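Local atomic coordinates of transcriptional activator of comK gene (Bacillus halodurans, PDB entry 2HQB), a protein that probably binds a small ligand as a lipoprotein of the BMP (PnrA-like) substrate-binding family and is thought to activate the competence gene comK. Residues A[47-60]-A[76-90]. Residues are numbered along the deposited sequence; the frame is centred on the assembly and turned at random.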
loop_
_atom_site.group_PDB
_atom_site.type_symbol
_atom_site.label_atom_id
_atom_site.label_comp_id
_atom_site.label_asym_id
_atom_site.label_seq_id
_atom_site.Cartn_x
_atom_site.Cartn_y
_atom_site.Cartn_z
ATOM N N ASN A 47 1.146 -19.876 -7.981
ATOM C CA ASN A 47 1.138 -20.141 -6.537
ATOM C C ASN A 47 2.260 -21.009 -5.897
ATOM O O ASN A 47 2.192 -21.346 -4.712
ATOM C CB ASN A 47 -0.243 -20.700 -6.187
ATOM C CG ASN A 47 -1.384 -19.785 -6.652
ATOM O OD1 ASN A 47 -2.403 -20.250 -7.128
ATOM N ND2 ASN A 47 -1.214 -18.489 -6.494
ATOM N N SER A 48 3.291 -21.358 -6.657
ATOM C CA SER A 48 4.379 -22.148 -6.097
ATOM C C SER A 48 5.682 -21.841 -6.796
ATOM O O SER A 48 5.678 -21.307 -7.902
ATOM C CB SER A 48 4.100 -23.631 -6.264
ATOM O OG SER A 48 3.952 -23.974 -7.631
ATOM N N GLU A 49 6.806 -22.172 -6.178
ATOM C CA GLU A 49 8.054 -21.933 -6.860
ATOM C C GLU A 49 7.957 -22.631 -8.230
ATOM O O GLU A 49 8.270 -22.030 -9.273
ATOM C CB GLU A 49 9.234 -22.487 -6.052
ATOM C CG GLU A 49 10.590 -22.014 -6.572
ATOM C CD GLU A 49 11.712 -22.137 -5.554
ATOM O OE1 GLU A 49 12.201 -23.271 -5.345
ATOM O OE2 GLU A 49 12.103 -21.097 -4.963
ATOM N N GLN A 50 7.489 -23.885 -8.212
ATOM C CA GLN A 50 7.329 -24.717 -9.404
ATOM C C GLN A 50 6.733 -23.951 -10.575
ATOM O O GLN A 50 7.380 -23.786 -11.612
ATOM C CB GLN A 50 6.440 -25.934 -9.091
ATOM C CG GLN A 50 6.051 -26.784 -10.340
ATOM C CD GLN A 50 4.686 -27.521 -10.223
ATOM O OE1 GLN A 50 3.608 -26.889 -10.116
ATOM N NE2 GLN A 50 4.736 -28.861 -10.250
ATOM N N LYS A 51 5.497 -23.488 -10.397
ATOM C CA LYS A 51 4.790 -22.757 -11.438
ATOM C C LYS A 51 5.549 -21.501 -11.794
ATOM O O LYS A 51 5.724 -21.184 -12.968
ATOM C CB LYS A 51 3.382 -22.359 -10.982
ATOM C CG LYS A 51 2.418 -23.502 -10.728
ATOM C CD LYS A 51 1.247 -23.058 -9.837
ATOM C CE LYS A 51 0.426 -24.242 -9.332
ATOM N NZ LYS A 51 -0.394 -23.860 -8.146
ATOM N N ALA A 52 5.991 -20.778 -10.771
ATOM C CA ALA A 52 6.699 -19.538 -10.988
ATOM C C ALA A 52 7.878 -19.793 -11.913
ATOM O O ALA A 52 8.075 -19.052 -12.869
ATOM C CB ALA A 52 7.153 -18.946 -9.649
ATOM N N HIS A 53 8.644 -20.846 -11.649
ATOM C CA HIS A 53 9.795 -21.146 -12.508
ATOM C C HIS A 53 9.416 -21.487 -13.941
ATOM O O HIS A 53 10.066 -21.008 -14.870
ATOM C CB HIS A 53 10.657 -22.279 -11.943
ATOM C CG HIS A 53 11.461 -21.876 -10.753
ATOM N ND1 HIS A 53 11.628 -20.556 -10.384
ATOM C CD2 HIS A 53 12.099 -22.613 -9.816
ATOM C CE1 HIS A 53 12.325 -20.500 -9.264
ATOM N NE2 HIS A 53 12.623 -21.733 -8.899
ATOM N N ARG A 54 8.388 -22.318 -14.112
ATOM C CA ARG A 54 7.922 -22.686 -15.439
ATOM C C ARG A 54 7.461 -21.437 -16.198
ATOM O O ARG A 54 7.878 -21.212 -17.340
ATOM C CB ARG A 54 6.728 -23.643 -15.379
ATOM C CG ARG A 54 6.914 -24.960 -14.650
ATOM C CD ARG A 54 5.535 -25.637 -14.527
ATOM N NE ARG A 54 5.453 -26.637 -13.464
ATOM C CZ ARG A 54 6.085 -27.806 -13.487
ATOM N NH1 ARG A 54 6.853 -28.141 -14.522
ATOM N NH2 ARG A 54 5.947 -28.647 -12.471
ATOM N N ARG A 55 6.600 -20.629 -15.575
ATOM C CA ARG A 55 6.072 -19.441 -16.240
ATOM C C ARG A 55 7.140 -18.410 -16.539
ATOM O O ARG A 55 6.909 -17.472 -17.289
ATOM C CB ARG A 55 4.953 -18.802 -15.418
ATOM C CG ARG A 55 3.773 -19.710 -15.136
ATOM C CD ARG A 55 2.936 -20.056 -16.376
ATOM N NE ARG A 55 2.008 -21.175 -16.127
ATOM C CZ ARG A 55 2.296 -22.464 -16.344
ATOM N NH1 ARG A 55 3.490 -22.787 -16.831
ATOM N NH2 ARG A 55 1.412 -23.432 -16.049
ATOM N N ILE A 56 8.317 -18.578 -15.959
ATOM C CA ILE A 56 9.387 -17.633 -16.194
ATOM C C ILE A 56 10.099 -18.052 -17.465
ATOM O O ILE A 56 10.639 -17.224 -18.214
ATOM C CB ILE A 56 10.356 -17.602 -14.973
ATOM C CG1 ILE A 56 9.647 -16.900 -13.800
ATOM C CG2 ILE A 56 11.705 -16.911 -15.341
ATOM C CD1 ILE A 56 10.551 -16.489 -12.635
ATOM N N LYS A 57 10.067 -19.356 -17.712
ATOM C CA LYS A 57 10.695 -19.931 -18.884
ATOM C C LYS A 57 9.908 -19.454 -20.080
ATOM O O LYS A 57 10.471 -18.856 -20.997
ATOM C CB LYS A 57 10.693 -21.452 -18.774
ATOM C CG LYS A 57 11.665 -21.922 -17.687
ATOM C CD LYS A 57 11.346 -23.286 -17.048
ATOM C CE LYS A 57 12.322 -23.554 -15.876
ATOM N NZ LYS A 57 12.006 -24.769 -15.061
ATOM N N GLU A 58 8.598 -19.670 -20.055
ATOM C CA GLU A 58 7.759 -19.231 -21.151
ATOM C C GLU A 58 7.966 -17.727 -21.379
ATOM O O GLU A 58 8.251 -17.279 -22.482
ATOM C CB GLU A 58 6.306 -19.494 -20.829
ATOM C CG GLU A 58 6.061 -20.833 -20.153
ATOM C CD GLU A 58 4.576 -21.103 -19.858
ATOM O OE1 GLU A 58 3.903 -20.274 -19.195
ATOM O OE2 GLU A 58 4.079 -22.163 -20.292
ATOM N N LEU A 59 7.855 -16.942 -20.322
ATOM C CA LEU A 59 7.991 -15.506 -20.458
ATOM C C LEU A 59 9.250 -15.038 -21.158
ATOM O O LEU A 59 9.190 -14.190 -22.057
ATOM C CB LEU A 59 7.897 -14.858 -19.086
ATOM C CG LEU A 59 6.498 -14.684 -18.525
ATOM C CD1 LEU A 59 6.619 -14.098 -17.136
ATOM C CD2 LEU A 59 5.704 -13.762 -19.413
ATOM N N VAL A 60 10.392 -15.577 -20.739
ATOM C CA VAL A 60 11.655 -15.179 -21.354
ATOM C C VAL A 60 11.810 -15.828 -22.717
ATOM O O VAL A 60 12.535 -15.321 -23.577
ATOM C CB VAL A 60 12.858 -15.529 -20.496
ATOM C CG1 VAL A 60 14.046 -14.785 -21.027
ATOM C CG2 VAL A 60 12.615 -15.107 -19.051
ATOM N N GLU A 76 11.611 -14.724 -3.236
ATOM C CA GLU A 76 12.290 -16.002 -3.042
ATOM C C GLU A 76 12.279 -16.806 -4.350
ATOM O O GLU A 76 13.268 -17.459 -4.688
ATOM C CB GLU A 76 11.601 -16.813 -1.935
ATOM C CG GLU A 76 12.030 -18.271 -1.866
ATOM C CD GLU A 76 13.537 -18.415 -1.716
ATOM O OE1 GLU A 76 14.195 -17.428 -1.293
ATOM O OE2 GLU A 76 14.058 -19.517 -2.010
ATOM N N TYR A 77 11.150 -16.765 -5.059
ATOM C CA TYR A 77 10.994 -17.462 -6.332
ATOM C C TYR A 77 12.052 -16.965 -7.327
ATOM O O TYR A 77 12.681 -17.760 -8.022
ATOM C CB TYR A 77 9.632 -17.172 -6.948
ATOM C CG TYR A 77 8.406 -17.699 -6.237
ATOM C CD1 TYR A 77 7.160 -17.146 -6.501
ATOM C CD2 TYR A 77 8.468 -18.763 -5.351
ATOM C CE1 TYR A 77 6.021 -17.633 -5.914
ATOM C CE2 TYR A 77 7.304 -19.260 -4.749
ATOM C CZ TYR A 77 6.093 -18.686 -5.041
ATOM O OH TYR A 77 4.932 -19.157 -4.493
ATOM N N PHE A 78 12.222 -15.648 -7.399
ATOM C CA PHE A 78 13.178 -15.044 -8.312
ATOM C C PHE A 78 14.608 -15.299 -7.881
ATOM O O PHE A 78 15.521 -15.355 -8.710
ATOM C CB PHE A 78 12.968 -13.529 -8.391
ATOM C CG PHE A 78 11.689 -13.124 -9.031
ATOM C CD1 PHE A 78 11.190 -11.856 -8.847
ATOM C CD2 PHE A 78 10.983 -14.004 -9.820
ATOM C CE1 PHE A 78 9.999 -11.462 -9.439
ATOM C CE2 PHE A 78 9.799 -13.630 -10.413
ATOM C CZ PHE A 78 9.305 -12.358 -10.225
ATOM N N SER A 79 14.812 -15.447 -6.582
ATOM C CA SER A 79 16.161 -15.648 -6.095
ATOM C C SER A 79 16.744 -16.997 -6.455
ATOM O O SER A 79 17.956 -17.141 -6.627
ATOM C CB SER A 79 16.200 -15.463 -4.589
ATOM O OG SER A 79 15.959 -14.107 -4.273
ATOM N N THR A 80 15.878 -17.989 -6.569
ATOM C CA THR A 80 16.328 -19.327 -6.888
ATOM C C THR A 80 16.413 -19.502 -8.385
ATOM O O THR A 80 16.517 -20.616 -8.878
ATOM C CB THR A 80 15.364 -20.397 -6.287
ATOM O OG1 THR A 80 13.993 -20.020 -6.516
ATOM C CG2 THR A 80 15.619 -20.543 -4.796
ATOM N N ILE A 81 16.399 -18.399 -9.121
ATOM C CA ILE A 81 16.427 -18.520 -10.563
ATOM C C ILE A 81 17.044 -17.308 -11.297
ATOM O O ILE A 81 17.329 -17.391 -12.489
ATOM C CB ILE A 81 14.961 -18.798 -11.046
ATOM C CG1 ILE A 81 14.981 -19.717 -12.248
ATOM C CG2 ILE A 81 14.218 -17.487 -11.351
ATOM C CD1 ILE A 81 13.609 -19.969 -12.868
ATOM N N HIS A 82 17.289 -16.207 -10.584
ATOM C CA HIS A 82 17.791 -14.998 -11.234
ATOM C C HIS A 82 19.184 -15.087 -11.788
ATOM O O HIS A 82 19.641 -14.164 -12.466
ATOM C CB HIS A 82 17.759 -13.812 -10.286
ATOM C CG HIS A 82 18.926 -13.767 -9.354
ATOM N ND1 HIS A 82 19.168 -14.753 -8.420
ATOM C CD2 HIS A 82 19.911 -12.850 -9.198
ATOM C CE1 HIS A 82 20.249 -14.440 -7.724
ATOM N NE2 HIS A 82 20.717 -13.290 -8.177
ATOM N N ASN A 83 19.876 -16.180 -11.491
ATOM C CA ASN A 83 21.242 -16.339 -11.979
ATOM C C ASN A 83 21.351 -17.105 -13.269
ATOM O O ASN A 83 22.412 -17.124 -13.872
ATOM C CB ASN A 83 22.139 -16.991 -10.926
ATOM C CG ASN A 83 22.744 -15.981 -9.997
ATOM O OD1 ASN A 83 23.168 -14.906 -10.431
ATOM N ND2 ASN A 83 22.800 -16.311 -8.710
ATOM N N GLN A 84 20.276 -17.757 -13.685
ATOM C CA GLN A 84 20.308 -18.481 -14.945
ATOM C C GLN A 84 19.652 -17.652 -16.030
ATOM O O GLN A 84 19.481 -18.109 -17.151
ATOM C CB GLN A 84 19.602 -19.811 -14.823
ATOM C CG GLN A 84 18.315 -19.744 -14.108
ATOM C CD GLN A 84 17.747 -21.119 -13.886
ATOM O OE1 GLN A 84 17.254 -21.764 -14.816
ATOM N NE2 GLN A 84 17.827 -21.590 -12.649
ATOM N N TYR A 85 19.295 -16.422 -15.679
ATOM C CA TYR A 85 18.667 -15.512 -16.602
ATOM C C TYR A 85 19.342 -14.173 -16.433
ATOM O O TYR A 85 18.720 -13.177 -16.076
ATOM C CB TYR A 85 17.201 -15.403 -16.287
ATOM C CG TYR A 85 16.434 -16.657 -16.576
ATOM C CD1 TYR A 85 16.075 -17.526 -15.548
ATOM C CD2 TYR A 85 16.001 -16.950 -17.868
ATOM C CE1 TYR A 85 15.298 -18.649 -15.790
ATOM C CE2 TYR A 85 15.225 -18.077 -18.124
ATOM C CZ TYR A 85 14.873 -18.922 -17.074
ATOM O OH TYR A 85 14.081 -20.027 -17.290
ATOM N N PRO A 86 20.640 -14.126 -16.709
ATOM C CA PRO A 86 21.354 -12.854 -16.548
ATOM C C PRO A 86 20.825 -11.738 -17.432
ATOM O O PRO A 86 20.871 -10.563 -17.077
ATOM C CB PRO A 86 22.805 -13.243 -16.840
ATOM C CG PRO A 86 22.631 -14.375 -17.861
ATOM C CD PRO A 86 21.493 -15.173 -17.307
ATOM N N ASP A 87 20.300 -12.131 -18.582
ATOM C CA ASP A 87 19.772 -11.198 -19.575
ATOM C C ASP A 87 18.372 -10.662 -19.235
ATOM O O ASP A 87 17.798 -9.875 -20.005
ATOM C CB ASP A 87 19.755 -11.906 -20.945
ATOM C CG ASP A 87 19.044 -13.293 -20.903
ATOM O OD1 ASP A 87 19.187 -14.045 -19.898
ATOM O OD2 ASP A 87 18.353 -13.647 -21.892
ATOM N N VAL A 88 17.856 -11.076 -18.072
ATOM C CA VAL A 88 16.511 -10.747 -17.580
ATOM C C VAL A 88 16.560 -10.175 -16.174
ATOM O O VAL A 88 17.242 -10.717 -15.310
ATOM C CB VAL A 88 15.683 -12.024 -17.537
ATOM C CG1 VAL A 88 14.247 -11.747 -17.100
ATOM C CG2 VAL A 88 15.757 -12.677 -18.883
ATOM N N HIS A 89 15.839 -9.085 -15.944
ATOM C CA HIS A 89 15.805 -8.451 -14.633
ATOM C C HIS A 89 14.531 -8.833 -13.865
ATOM O O HIS A 89 13.436 -8.902 -14.439
ATOM C CB HIS A 89 15.858 -6.946 -14.773
ATOM C CG HIS A 89 16.201 -6.244 -13.501
ATOM N ND1 HIS A 89 17.484 -6.202 -13.002
ATOM C CD2 HIS A 89 15.433 -5.561 -12.623
ATOM C CE1 HIS A 89 17.493 -5.520 -11.873
ATOM N NE2 HIS A 89 16.260 -5.119 -11.621
ATOM N N PHE A 90 14.670 -9.049 -12.562
ATOM C CA PHE A 90 13.538 -9.466 -11.770
ATOM C C PHE A 90 13.162 -8.488 -10.655
ATOM O O PHE A 90 13.980 -8.182 -9.800
ATOM C CB PHE A 90 13.822 -10.845 -11.169
ATOM C CG PHE A 90 14.105 -11.929 -12.191
ATOM C CD1 PHE A 90 15.343 -12.022 -12.821
ATOM C CD2 PHE A 90 13.126 -12.891 -12.505
ATOM C CE1 PHE A 90 15.603 -13.051 -13.742
ATOM C CE2 PHE A 90 13.379 -13.937 -13.434
ATOM C CZ PHE A 90 14.620 -14.008 -14.048
#
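Ile56, on helix 49-61, meets four side chains of the segment that leads from helix 73-79 into strand 89-93, where the two helices lie side by side on one face of the parallel sheet in the Rossmann-like N-terminal lobe of a periplasmic-binding-protein fold. Its CD1 lies at the ring edge of Phe78, 3.7 Å from CE2, and also touches Ile81 CG2. CG2, the other branch, sits 4.0 Å above the plane of the Tyr85 ring, displaced toward its rim. Both branches reach Phe90 CE2. One turn on, Val60 CG1 packs 3.5 Å from Val88 CG2.

Toward the helix start, Ala52 CB makes an off-centre CH-pi contact with Tyr77, 4.1 Å from the ring centroid. The His53 ring is held between Glu49 O on one face and Ile81 CG1 on the other, while Tyr77 O and Thr80 OG1 lie at its edge. An extended chain (chi1 -168°) carries the Glu49 carboxylate to Thr80, whose OG1 stands 2.7 Å from Glu49 OE2 and 3.0 Å from Tyr77 O, two acceptors competing for one hydroxyl proton.

Farther out, Leu11 and Ile67 of the parallel sheet both touch Ile56 and Phe78, backing the apolar cluster. Ser48 caps the helix, its OG accepting from Lys51 N with an N-H...O angle of 177°.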